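PDB 4TKT: AT-less polyketide synthase from Streptomyces platensis subsp. rosaceus, which probably catalyses the decarboxylative condensation that extends the polyketide chain in isomigrastatin biosynthesis, acting as a ketosynthase domain of an AT-less type I synthase. Local coordinates for residues Val12-Arg17 against Gly370-Leu375; Gly16-Ala21 against Asp25-Asn30; Ile331-Leu336 against Ile396-Ser401; Ala338-Phe343 against Arg347-Ile352. One frame throughout, in Å; residues are numbered along the deposited sequence.

Contact 1. Residues Val12-Arg17 against Gly370-Leu375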
loop_
_atom_site.group_PDB
_atom_site.type_symbol
_atom_site.label_atom_id
_atom_site.label_comp_id
_atom_site.label_asym_id
_atom_site.label_seq_id
_atom_site.Cartn_x
_atom_site.Cartn_y
_atom_site.Cartn_z
ATOM N N VAL A 12 8.705 -5.120 -5.448
ATOM C CA VAL A 12 8.245 -6.338 -6.103
ATOM C C VAL A 12 6.779 -6.662 -5.827
ATOM O O VAL A 12 6.256 -7.659 -6.321
ATOM C CB VAL A 12 9.100 -7.546 -5.683
ATOM C CG1 VAL A 12 10.558 -7.290 -6.004
ATOM C CG2 VAL A 12 8.920 -7.832 -4.204
ATOM N N GLY A 13 6.119 -5.819 -5.043
ATOM C CA GLY A 13 4.717 -6.018 -4.725
ATOM C C GLY A 13 4.157 -4.844 -3.951
ATOM O O GLY A 13 4.882 -4.173 -3.217
HETATM N N MSE A 14 2.865 -4.586 -4.110
HETATM C CA MSE A 14 2.251 -3.462 -3.419
HETATM C C MSE A 14 0.772 -3.679 -3.143
HETATM O O MSE A 14 0.057 -4.273 -3.948
HETATM C CB MSE A 14 2.438 -2.179 -4.229
HETATM C CG MSE A 14 2.122 -0.916 -3.450
HETATM SE SE MSE A 14 2.619 0.716 -4.397
HETATM C CE MSE A 14 2.717 1.906 -2.853
ATOM N N ALA A 15 0.323 -3.192 -1.993
ATOM C CA ALA A 15 -1.092 -3.192 -1.661
ATOM C C ALA A 15 -1.476 -1.845 -1.072
ATOM O O ALA A 15 -0.662 -1.192 -0.416
ATOM C CB ALA A 15 -1.416 -4.308 -0.698
ATOM N N GLY A 16 -2.714 -1.431 -1.310
ATOM C CA GLY A 16 -3.177 -0.139 -0.846
ATOM C C GLY A 16 -4.673 -0.097 -0.621
ATOM O O GLY A 16 -5.447 -0.616 -1.424
ATOM N N ARG A 17 -5.075 0.522 0.483
ATOM C CA ARG A 17 -6.482 0.692 0.812
ATOM C C ARG A 17 -6.713 2.130 1.259
ATOM O O ARG A 17 -6.372 2.509 2.379
ATOM C CB ARG A 17 -6.907 -0.297 1.895
ATOM C CG ARG A 17 -8.384 -0.271 2.230
ATOM C CD ARG A 17 -8.723 -1.361 3.232
ATOM N NE ARG A 17 -10.092 -1.258 3.722
ATOM C CZ ARG A 17 -10.627 -2.089 4.610
ATOM N NH1 ARG A 17 -9.905 -3.086 5.103
ATOM N NH2 ARG A 17 -11.883 -1.924 5.005
ATOM N N GLY A 370 1.176 8.277 -1.190
ATOM C CA GLY A 370 1.898 9.124 -2.118
ATOM C C GLY A 370 2.786 8.307 -3.035
ATOM O O GLY A 370 2.889 8.590 -4.227
ATOM N N LEU A 371 3.431 7.289 -2.475
ATOM C CA LEU A 371 4.263 6.389 -3.262
ATOM C C LEU A 371 3.418 5.644 -4.286
ATOM O O LEU A 371 3.846 5.428 -5.418
ATOM C CB LEU A 371 4.992 5.396 -2.358
ATOM C CG LEU A 371 5.843 4.358 -3.086
ATOM C CD1 LEU A 371 6.882 5.043 -3.955
ATOM C CD2 LEU A 371 6.505 3.417 -2.098
ATOM N N ALA A 372 2.213 5.264 -3.877
ATOM C CA ALA A 372 1.284 4.570 -4.760
ATOM C C ALA A 372 0.933 5.425 -5.971
ATOM O O ALA A 372 0.997 4.958 -7.107
ATOM C CB ALA A 372 0.027 4.183 -4.003
ATOM N N LYS A 373 0.568 6.679 -5.723
ATOM C CA LYS A 373 0.220 7.602 -6.796
ATOM C C LYS A 373 1.376 7.774 -7.773
ATOM O O LYS A 373 1.175 7.812 -8.986
ATOM C CB LYS A 373 -0.187 8.964 -6.231
ATOM C CG LYS A 373 -0.458 10.009 -7.302
ATOM C CD LYS A 373 -0.804 11.357 -6.698
ATOM C CE LYS A 373 -0.758 12.456 -7.749
ATOM N NZ LYS A 373 -0.949 13.810 -7.159
ATOM N N LEU A 374 2.586 7.871 -7.234
ATOM C CA LEU A 374 3.770 8.082 -8.056
ATOM C C LEU A 374 4.066 6.861 -8.920
ATOM O O LEU A 374 4.301 6.991 -10.118
ATOM C CB LEU A 374 4.976 8.422 -7.179
ATOM C CG LEU A 374 6.260 8.839 -7.900
ATOM C CD1 LEU A 374 5.964 9.837 -9.009
ATOM C CD2 LEU A 374 7.239 9.436 -6.905
ATOM N N LEU A 375 4.046 5.679 -8.312
ATOM C CA LEU A 375 4.312 4.441 -9.039
ATOM C C LEU A 375 3.242 4.160 -10.092
ATOM O O LEU A 375 3.547 3.671 -11.181
ATOM C CB LEU A 375 4.411 3.262 -8.069
ATOM C CG LEU A 375 5.623 3.236 -7.134
ATOM C CD1 LEU A 375 5.517 2.073 -6.165
ATOM C CD2 LEU A 375 6.911 3.148 -7.928
#
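Met14 carries this contact, laying its end across one face of the helical segment Gly370-Leu375. The residue is present as selenomethionine, with SE in place of sulfur. Its terminal CE comes down on the start of Ala372, 3.5 Å from Ala372 N and 3.7 Å from Ala372 CB. Leu371 flanks the same methyl, with its branch carbon CG 4.0 Å from Met14 CE. One turn further on, Leu375 takes the other heavy atom of the tip: Leu375 CD1 lies 3.7 Å from Met14 SE. The end of Met14 is thus held by three residues on the near side of the helix. The contacts are van der Waals; no hydrogen bond links the segments.

CG of Met14 stands anti to the backbone N (chi1 -167°), and the chain stays extended from there to CE, so it spans the gap between strand and helix at nearly full length. The axes of the short segments lie 9.8 Å apart, about the usual helix-on-sheet spacing. Their directions are 120° apart, so the strand runs slantwise over the helix. The backbone behind Met14 is also fixed, because its N-H bonds to Asp108 OD2.

Val256 of strand 252-260 touches both Met14 and Leu371. Leu24 of helix 24-32 touches both Met14 and Ala372. Next to Met14, Ala15 points to the other face of the sheet and meets Thr104 and Thr105 of helix 93-109. Strand 9-17 therefore lies between helices 366-380 and 93-109, consistent with the layered thiolase fold, and is hydrogen-bonded along one edge to strand 252-260, with strand 273-282 on the other.

Contact 2. Residues Gly16-Ala21 against Asp25-Asn30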
loop_
_atom_site.group_PDB
_atom_site.type_symbol
_atom_site.label_atom_id
_atom_site.label_comp_id
_atom_site.label_asym_id
_atom_site.label_seq_id
_atom_site.Cartn_x
_atom_site.Cartn_y
_atom_site.Cartn_z
ATOM N N GLY A 16 -2.714 -1.431 -1.310
ATOM C CA GLY A 16 -3.177 -0.139 -0.846
ATOM C C GLY A 16 -4.673 -0.097 -0.621
ATOM O O GLY A 16 -5.447 -0.616 -1.424
ATOM N N ARG A 17 -5.075 0.522 0.483
ATOM C CA ARG A 17 -6.482 0.692 0.812
ATOM C C ARG A 17 -6.713 2.130 1.259
ATOM O O ARG A 17 -6.372 2.509 2.379
ATOM C CB ARG A 17 -6.907 -0.297 1.895
ATOM C CG ARG A 17 -8.384 -0.271 2.230
ATOM C CD ARG A 17 -8.723 -1.361 3.232
ATOM N NE ARG A 17 -10.092 -1.258 3.722
ATOM C CZ ARG A 17 -10.627 -2.089 4.610
ATOM N NH1 ARG A 17 -9.905 -3.086 5.103
ATOM N NH2 ARG A 17 -11.883 -1.924 5.005
ATOM N N TYR A 18 -7.297 2.924 0.367
ATOM C CA TYR A 18 -7.356 4.370 0.533
ATOM C C TYR A 18 -8.799 4.860 0.401
ATOM O O TYR A 18 -9.652 4.115 -0.078
ATOM C CB TYR A 18 -6.423 5.026 -0.494
ATOM C CG TYR A 18 -4.993 4.563 -0.325
ATOM C CD1 TYR A 18 -4.407 4.532 0.934
ATOM C CD2 TYR A 18 -4.243 4.118 -1.407
ATOM C CE1 TYR A 18 -3.111 4.096 1.113
ATOM C CE2 TYR A 18 -2.939 3.676 -1.237
ATOM C CZ TYR A 18 -2.380 3.670 0.029
ATOM O OH TYR A 18 -1.088 3.236 0.228
ATOM N N PRO A 19 -9.084 6.097 0.854
ATOM C CA PRO A 19 -10.458 6.611 0.800
ATOM C C PRO A 19 -11.069 6.535 -0.594
ATOM O O PRO A 19 -10.514 7.082 -1.547
ATOM C CB PRO A 19 -10.300 8.070 1.240
ATOM C CG PRO A 19 -9.106 8.057 2.116
ATOM C CD PRO A 19 -8.171 7.066 1.486
ATOM N N GLY A 20 -12.203 5.851 -0.702
ATOM C CA GLY A 20 -12.878 5.678 -1.976
ATOM C C GLY A 20 -12.180 4.678 -2.878
ATOM O O GLY A 20 -12.525 4.549 -4.051
ATOM N N ALA A 21 -11.204 3.962 -2.327
ATOM C CA ALA A 21 -10.405 3.032 -3.114
ATOM C C ALA A 21 -9.972 1.814 -2.302
ATOM O O ALA A 21 -8.920 1.828 -1.663
ATOM C CB ALA A 21 -9.194 3.738 -3.677
ATOM N N ASP A 25 -6.107 -0.591 -7.981
ATOM C CA ASP A 25 -6.740 -0.429 -9.287
ATOM C C ASP A 25 -7.819 0.648 -9.234
ATOM O O ASP A 25 -7.914 1.488 -10.130
ATOM C CB ASP A 25 -7.347 -1.749 -9.774
ATOM C CG ASP A 25 -6.297 -2.784 -10.132
ATOM O OD1 ASP A 25 -5.132 -2.403 -10.379
ATOM O OD2 ASP A 25 -6.640 -3.983 -10.173
ATOM N N THR A 26 -8.630 0.614 -8.182
ATOM C CA THR A 26 -9.662 1.624 -7.986
ATOM C C THR A 26 -9.024 2.976 -7.708
ATOM O O THR A 26 -9.508 4.013 -8.167
ATOM C CB THR A 26 -10.599 1.258 -6.827
ATOM O OG1 THR A 26 -11.156 -0.040 -7.057
ATOM C CG2 THR A 26 -11.723 2.272 -6.710
ATOM N N PHE A 27 -7.926 2.950 -6.959
ATOM C CA PHE A 27 -7.211 4.164 -6.592
ATOM C C PHE A 27 -6.733 4.899 -7.836
ATOM O O PHE A 27 -6.809 6.124 -7.909
ATOM C CB PHE A 27 -6.038 3.829 -5.670
ATOM C CG PHE A 27 -5.336 5.035 -5.111
ATOM C CD1 PHE A 27 -6.054 6.061 -4.522
ATOM C CD2 PHE A 27 -3.955 5.131 -5.156
ATOM C CE1 PHE A 27 -5.411 7.167 -4.001
ATOM C CE2 PHE A 27 -3.306 6.233 -4.634
ATOM C CZ PHE A 27 -4.035 7.252 -4.059
ATOM N N TRP A 28 -6.260 4.145 -8.822
ATOM C CA TRP A 28 -5.830 4.735 -10.083
ATOM C C TRP A 28 -7.004 5.341 -10.839
ATOM O O TRP A 28 -6.882 6.408 -11.440
ATOM C CB TRP A 28 -5.130 3.700 -10.964
ATOM C CG TRP A 28 -4.813 4.232 -12.328
ATOM C CD1 TRP A 28 -5.342 3.814 -13.514
ATOM C CD2 TRP A 28 -3.912 5.300 -12.644
ATOM N NE1 TRP A 28 -4.817 4.549 -14.550
ATOM C CE2 TRP A 28 -3.936 5.467 -14.042
ATOM C CE3 TRP A 28 -3.081 6.126 -11.880
ATOM C CZ2 TRP A 28 -3.164 6.429 -14.694
ATOM C CZ3 TRP A 28 -2.314 7.079 -12.528
ATOM C CH2 TRP A 28 -2.362 7.223 -13.921
ATOM N N GLU A 29 -8.140 4.655 -10.813
ATOM C CA GLU A 29 -9.334 5.149 -11.481
ATOM C C GLU A 29 -9.770 6.479 -10.877
ATOM O O GLU A 29 -10.095 7.421 -11.597
ATOM C CB GLU A 29 -10.465 4.123 -11.396
ATOM C CG GLU A 29 -10.160 2.810 -12.105
ATOM C CD GLU A 29 -11.255 1.773 -11.918
ATOM O OE1 GLU A 29 -12.265 2.084 -11.250
ATOM O OE2 GLU A 29 -11.105 0.645 -12.437
ATOM N N ASN A 30 -9.758 6.552 -9.550
ATOM C CA ASN A 30 -10.094 7.786 -8.848
ATOM C C ASN A 30 -9.115 8.912 -9.163
ATOM O O ASN A 30 -9.519 10.051 -9.403
ATOM C CB ASN A 30 -10.131 7.543 -7.339
ATOM C CG ASN A 30 -11.255 6.619 -6.927
ATOM O OD1 ASN A 30 -11.980 6.090 -7.770
ATOM N ND2 ASN A 30 -11.404 6.413 -5.624
HETATM O O HOH W 1 -9.129 7.201 -4.144
#
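Thr26 brings its methyl up to the turn: CG2 is 3.6 Å from Gly20 O and also touches Ala21 CA. Its hydroxyl is turned elsewhere and bonds to Asp23 OD1.

Phe27 follows and does most of the packing. Ala21 CB rests against the start of its side chain, 3.7 Å from Phe27 CB. CG of Phe27 stands anti to the backbone N (chi1 -173°), which carries the ring out to Tyr18. There Tyr18 presents its edge to the Phe27 ring in an edge-to-face pair, with the planes at 58° and the centroids 5.0 Å apart. Tyr18 CD2 stands 3.8 Å above the Phe27 plane, over the ring centre. With only the methyl of an alanine here, the edge of Tyr18 would probably lose the face it rests on, and a gap would open under Tyr18 CD2. The segment being packed is a type II beta turn from Tyr18 to Ala21, leading from strand 9-17 toward helix 24-32. Gly20 takes the positive phi expected at its third position.

One turn after Thr26, Asn30 supplies the polar link. Its ND2 donates to Gly20 O at 2.7 Å, and the bond is bent, at 144°. Gly20 O lies near the amide plane of Asn30, but ND2 comes from well above the carbonyl plane of Gly20. The same ND2 donates to a water 2.8 Å away, which in turn donates to Pro19 O. At the other end of the amide, Asn30 OD1 has a weak bond to Arg35 NH1.

Contact 3. Residues Ile331-Leu336 against Ile396-Ser401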
loop_
_atom_site.group_PDB
_atom_site.type_symbol
_atom_site.label_atom_id
_atom_site.label_comp_id
_atom_site.label_asym_id
_atom_site.label_seq_id
_atom_site.Cartn_x
_atom_site.Cartn_y
_atom_site.Cartn_z
ATOM N N ILE A 331 6.147 27.227 1.901
ATOM C CA ILE A 331 7.419 26.789 2.463
ATOM C C ILE A 331 7.950 25.559 1.729
ATOM O O ILE A 331 9.144 25.466 1.443
ATOM C CB ILE A 331 7.286 26.488 3.972
ATOM C CG1 ILE A 331 7.324 27.792 4.770
ATOM C CG2 ILE A 331 8.394 25.565 4.448
ATOM C CD1 ILE A 331 7.202 27.599 6.267
ATOM N N GLU A 332 7.057 24.628 1.406
ATOM C CA GLU A 332 7.450 23.417 0.695
ATOM C C GLU A 332 8.032 23.732 -0.680
ATOM O O GLU A 332 9.035 23.145 -1.087
ATOM C CB GLU A 332 6.265 22.464 0.547
ATOM C CG GLU A 332 6.590 21.240 -0.292
ATOM C CD GLU A 332 5.550 20.148 -0.177
ATOM O OE1 GLU A 332 5.886 18.984 -0.477
ATOM O OE2 GLU A 332 4.401 20.448 0.212
ATOM N N ILE A 333 7.404 24.661 -1.392
ATOM C CA ILE A 333 7.888 25.058 -2.709
ATOM C C ILE A 333 9.232 25.769 -2.590
ATOM O O ILE A 333 10.127 25.569 -3.413
ATOM C CB ILE A 333 6.876 25.962 -3.431
ATOM C CG1 ILE A 333 5.579 25.194 -3.677
ATOM C CG2 ILE A 333 7.435 26.447 -4.754
ATOM C CD1 ILE A 333 5.780 23.922 -4.467
ATOM N N ALA A 334 9.373 26.589 -1.554
ATOM C CA ALA A 334 10.640 27.258 -1.277
ATOM C C ALA A 334 11.743 26.231 -1.044
ATOM O O ALA A 334 12.873 26.405 -1.501
ATOM C CB ALA A 334 10.505 28.176 -0.076
ATOM N N GLY A 335 11.401 25.158 -0.335
ATOM C CA GLY A 335 12.339 24.087 -0.057
ATOM C C GLY A 335 12.757 23.358 -1.318
ATOM O O GLY A 335 13.938 23.074 -1.523
ATOM N N LEU A 336 11.781 23.061 -2.167
ATOM C CA LEU A 336 12.044 22.383 -3.428
ATOM C C LEU A 336 12.882 23.247 -4.365
ATOM O O LEU A 336 13.791 22.750 -5.027
ATOM C CB LEU A 336 10.730 21.995 -4.102
ATOM C CG LEU A 336 10.035 20.750 -3.554
ATOM C CD1 LEU A 336 8.585 20.709 -4.000
ATOM C CD2 LEU A 336 10.767 19.505 -4.017
ATOM N N ILE A 396 2.759 31.765 -3.952
ATOM C CA ILE A 396 3.604 30.854 -4.717
ATOM C C ILE A 396 3.759 31.275 -6.175
ATOM O O ILE A 396 2.775 31.523 -6.874
ATOM C CB ILE A 396 3.051 29.417 -4.673
ATOM C CG1 ILE A 396 2.919 28.941 -3.226
ATOM C CG2 ILE A 396 3.943 28.475 -5.468
ATOM C CD1 ILE A 396 2.440 27.517 -3.099
ATOM N N ASP A 397 5.007 31.348 -6.627
ATOM C CA ASP A 397 5.309 31.689 -8.012
ATOM C C ASP A 397 5.838 30.468 -8.755
ATOM O O ASP A 397 7.039 30.197 -8.750
ATOM C CB ASP A 397 6.323 32.834 -8.073
ATOM C CG ASP A 397 6.556 33.334 -9.485
ATOM O OD1 ASP A 397 5.716 33.052 -10.366
ATOM O OD2 ASP A 397 7.576 34.020 -9.711
ATOM N N PHE A 398 4.934 29.730 -9.391
ATOM C CA PHE A 398 5.309 28.520 -10.115
ATOM C C PHE A 398 5.991 28.839 -11.437
ATOM O O PHE A 398 6.741 28.022 -11.969
ATOM C CB PHE A 398 4.082 27.640 -10.353
ATOM C CG PHE A 398 3.808 26.674 -9.239
ATOM C CD1 PHE A 398 4.846 25.982 -8.639
ATOM C CD2 PHE A 398 2.518 26.464 -8.784
ATOM C CE1 PHE A 398 4.604 25.093 -7.613
ATOM C CE2 PHE A 398 2.267 25.574 -7.756
ATOM C CZ PHE A 398 3.312 24.889 -7.169
ATOM N N ALA A 399 5.725 30.032 -11.962
ATOM C CA ALA A 399 6.343 30.480 -13.204
ATOM C C ALA A 399 7.860 30.542 -13.064
ATOM O O ALA A 399 8.592 30.132 -13.965
ATOM C CB ALA A 399 5.791 31.835 -13.609
ATOM N N ASP A 400 8.325 31.058 -11.930
ATOM C CA ASP A 400 9.753 31.102 -11.637
ATOM C C ASP A 400 10.127 29.938 -10.727
ATOM O O ASP A 400 10.595 30.131 -9.604
ATOM C CB ASP A 400 10.135 32.436 -10.992
ATOM C CG ASP A 400 11.637 32.633 -10.905
ATOM O OD1 ASP A 400 12.367 32.027 -11.718
ATOM O OD2 ASP A 400 12.087 33.395 -10.022
ATOM N N SER A 401 9.906 28.727 -11.222
ATOM C CA SER A 401 10.169 27.518 -10.458
ATOM C C SER A 401 10.453 26.371 -11.422
ATOM O O SER A 401 10.175 26.482 -12.615
ATOM C CB SER A 401 8.981 27.185 -9.554
ATOM O OG SER A 401 7.922 26.615 -10.302
#
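Ile333 projects from helix 328-340 into the angle between Ile396 and Phe398, and it crosses each of them at about a right angle. Its two branches divide the work. The longer branch ends in CD1, which meets the rim of the Phe398 ring close to the ring plane, 3.6 Å from Phe398 CE1. Phe398 therefore offers an edge to the isoleucine and not a face. CG1 in the middle of that branch touches the tip of Ile396, with Ile396 CD1 3.9 Å from Ile333 CG1. The short branch faces its counterpart, Ile333 CG2 lying 4.1 Å from Ile396 CG2.

That Ile396 methyl has a second role. Ile396 CG2 sits 3.9 Å above the plane of Phe398, over the ring centre, so the loop packs on itself while it packs on the helix. Phe398 leaves its backbone roughly across the line to the helix, and its chi1 of -89° swings the ring end inward to Ile333. Cutting Ile333 back to an alanine removes both branches, and the Phe398 edge and the Ile396 tip would probably be left facing a gap between loop and helix. Across the segments the contact is wholly apolar.

Ile333 also touches Ile352 of strand 350-353, while Phe398 reaches Phe403 and Leu405 of strand 403-405. On another side of the helix, Glu332 accepts from the backbone N of His321 and Gly322, in the HGTGT sequence characteristic of ketosynthases. The arrangement is that of a helix in a beta-alpha-beta unit, with a loop leading into an outer strand of the sheet folded against it.

Contact 4. Residues Ala338-Phe343 against Arg347-Ile352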
loop_
_atom_site.group_PDB
_atom_site.type_symbol
_atom_site.label_atom_id
_atom_site.label_comp_id
_atom_site.label_asym_id
_atom_site.label_seq_id
_atom_site.Cartn_x
_atom_site.Cartn_y
_atom_site.Cartn_z
ATOM N N ALA A 338 15.042 25.583 -3.566
ATOM C CA ALA A 338 16.404 25.605 -3.049
ATOM C C ALA A 338 17.135 24.310 -3.385
ATOM O O ALA A 338 18.345 24.310 -3.615
ATOM C CB ALA A 338 16.396 25.836 -1.547
ATOM N N ALA A 339 16.394 23.208 -3.415
ATOM C CA ALA A 339 16.964 21.910 -3.754
ATOM C C ALA A 339 17.440 21.879 -5.204
ATOM O O ALA A 339 18.592 21.547 -5.483
ATOM C CB ALA A 339 15.954 20.807 -3.506
ATOM N N PHE A 340 16.546 22.230 -6.122
ATOM C CA PHE A 340 16.852 22.202 -7.546
ATOM C C PHE A 340 17.897 23.242 -7.947
ATOM O O PHE A 340 18.656 23.032 -8.894
ATOM C CB PHE A 340 15.578 22.415 -8.367
ATOM C CG PHE A 340 14.747 21.175 -8.540
ATOM C CD1 PHE A 340 15.028 20.275 -9.554
ATOM C CD2 PHE A 340 13.680 20.915 -7.698
ATOM C CE1 PHE A 340 14.266 19.137 -9.719
ATOM C CE2 PHE A 340 12.912 19.777 -7.858
ATOM C CZ PHE A 340 13.205 18.887 -8.871
ATOM N N ALA A 341 17.936 24.359 -7.227
ATOM C CA ALA A 341 18.809 25.477 -7.588
ATOM C C ALA A 341 20.289 25.129 -7.470
ATOM O O ALA A 341 21.138 25.808 -8.044
ATOM C CB ALA A 341 18.492 26.690 -6.732
ATOM N N GLU A 342 20.596 24.074 -6.725
ATOM C CA GLU A 342 21.980 23.651 -6.543
ATOM C C GLU A 342 22.482 22.814 -7.714
ATOM O O GLU A 342 23.631 22.370 -7.716
ATOM C CB GLU A 342 22.133 22.860 -5.240
ATOM C CG GLU A 342 22.155 23.725 -3.992
ATOM C CD GLU A 342 23.311 24.708 -3.985
ATOM O OE1 GLU A 342 24.395 24.362 -4.504
ATOM O OE2 GLU A 342 23.135 25.831 -3.465
ATOM N N PHE A 343 21.626 22.604 -8.709
ATOM C CA PHE A 343 21.974 21.737 -9.828
ATOM C C PHE A 343 21.637 22.349 -11.183
ATOM O O PHE A 343 22.440 22.282 -12.113
ATOM C CB PHE A 343 21.274 20.388 -9.679
ATOM C CG PHE A 343 21.666 19.636 -8.441
ATOM C CD1 PHE A 343 22.801 18.842 -8.427
ATOM C CD2 PHE A 343 20.900 19.724 -7.289
ATOM C CE1 PHE A 343 23.165 18.148 -7.287
ATOM C CE2 PHE A 343 21.258 19.031 -6.145
ATOM C CZ PHE A 343 22.393 18.244 -6.144
ATOM N N ARG A 347 13.559 25.975 -15.699
ATOM C CA ARG A 347 12.236 26.333 -15.203
ATOM C C ARG A 347 11.125 25.530 -15.872
ATOM O O ARG A 347 11.158 25.297 -17.079
ATOM C CB ARG A 347 11.980 27.827 -15.410
ATOM C CG ARG A 347 12.836 28.737 -14.547
ATOM C CD ARG A 347 12.740 30.183 -15.007
ATOM N NE ARG A 347 11.366 30.565 -15.319
ATOM C CZ ARG A 347 10.986 31.123 -16.464
ATOM N NH1 ARG A 347 11.880 31.375 -17.413
ATOM N NH2 ARG A 347 9.711 31.435 -16.661
ATOM N N ASN A 348 10.152 25.106 -15.069
ATOM C CA ASN A 348 8.919 24.498 -15.568
ATOM C C ASN A 348 9.127 23.230 -16.393
ATOM O O ASN A 348 8.571 23.098 -17.482
ATOM C CB ASN A 348 8.145 25.523 -16.399
ATOM C CG ASN A 348 8.003 26.851 -15.691
ATOM O OD1 ASN A 348 7.733 26.899 -14.491
ATOM N ND2 ASN A 348 8.196 27.940 -16.426
ATOM N N PHE A 349 9.917 22.299 -15.869
ATOM C CA PHE A 349 10.175 21.038 -16.560
ATOM C C PHE A 349 9.615 19.852 -15.781
ATOM O O PHE A 349 9.474 18.750 -16.315
ATOM C CB PHE A 349 11.677 20.850 -16.793
ATOM C CG PHE A 349 12.494 20.841 -15.527
ATOM C CD1 PHE A 349 13.034 22.016 -15.028
ATOM C CD2 PHE A 349 12.728 19.659 -14.843
ATOM C CE1 PHE A 349 13.788 22.012 -13.866
ATOM C CE2 PHE A 349 13.478 19.648 -13.680
ATOM C CZ PHE A 349 14.009 20.826 -13.192
ATOM N N CYS A 350 9.296 20.092 -14.514
ATOM C CA CYS A 350 8.868 19.035 -13.607
ATOM C C CYS A 350 7.403 19.198 -13.218
ATOM O O CYS A 350 6.937 20.310 -12.984
ATOM C CB CYS A 350 9.753 19.030 -12.357
ATOM S SG CYS A 350 9.424 17.701 -11.185
ATOM N N ALA A 351 6.677 18.088 -13.157
ATOM C CA ALA A 351 5.285 18.118 -12.733
ATOM C C ALA A 351 5.211 18.040 -11.217
ATOM O O ALA A 351 6.100 17.480 -10.574
ATOM C CB ALA A 351 4.504 16.980 -13.366
ATOM N N ILE A 352 4.156 18.609 -10.645
ATOM C CA ILE A 352 3.981 18.580 -9.200
ATOM C C ILE A 352 2.498 18.527 -8.832
ATOM O O ILE A 352 1.648 19.075 -9.534
ATOM C CB ILE A 352 4.665 19.802 -8.529
ATOM C CG1 ILE A 352 4.785 19.598 -7.015
ATOM C CG2 ILE A 352 3.942 21.101 -8.873
ATOM C CD1 ILE A 352 5.606 20.663 -6.321
#
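The carbonyl O of Phe340 accepts the N-H of Phe343 at 3.0 Å, which closes a turn that starts at the residue making the contact. From there the Phe340 ring reaches over to Phe349. The two form an offset edge-to-face pair, with Phe349 giving the edge and Phe340 the face. The centroids are 5.8 Å apart and the planes stand at 76°. Phe349 CZ leads, 3.8 Å from Phe340 CD1 and 3.9 Å from Phe340 CE1, so the touch falls to one side of the Phe340 ring.

CG of Phe349 sits between its backbone N and carbonyl carbon (chi1 59°), and the ring end thereby comes closer to the helix than its first bond would suggest. The pair closes part of a beta-alpha-beta unit made of strand 317-319, helix 328-340 and strand 350-353. Phe340 belongs to the helix, and Phe349 comes just before the second strand. Both rings also touch Pro402, in the loop leading to strand 403-405. Phe340 has a further edge-to-face partner in Trp305 of helix 294-308, and Phe349 makes a cation-pi contact with Arg313.

The contacts form two pairs. Contacts 1 and 2 share Gly16 and Arg17 of strand 9-17, and their centres lie 10 Å apart. They touch where Ala372 CB meets Phe27 CE2 at 4.0 Å. Contacts 3 and 4 share helix 328-340, with centres 9 Å apart, and Ser401 O probably takes a hydrogen bond from Asn348 N at 2.8 Å. The centres of contacts 1 and 4 are 24 Å apart, although both reach the same sheet. Ketosynthases typically use a cysteine and two histidines. No histidine lies in the segments, and the one cysteine, Cys350, is not known to be catalytic. Contacts 1, 3 and 4 are apolar packing across their segments, while contact 2 adds a hydrogen bond and a water bridge.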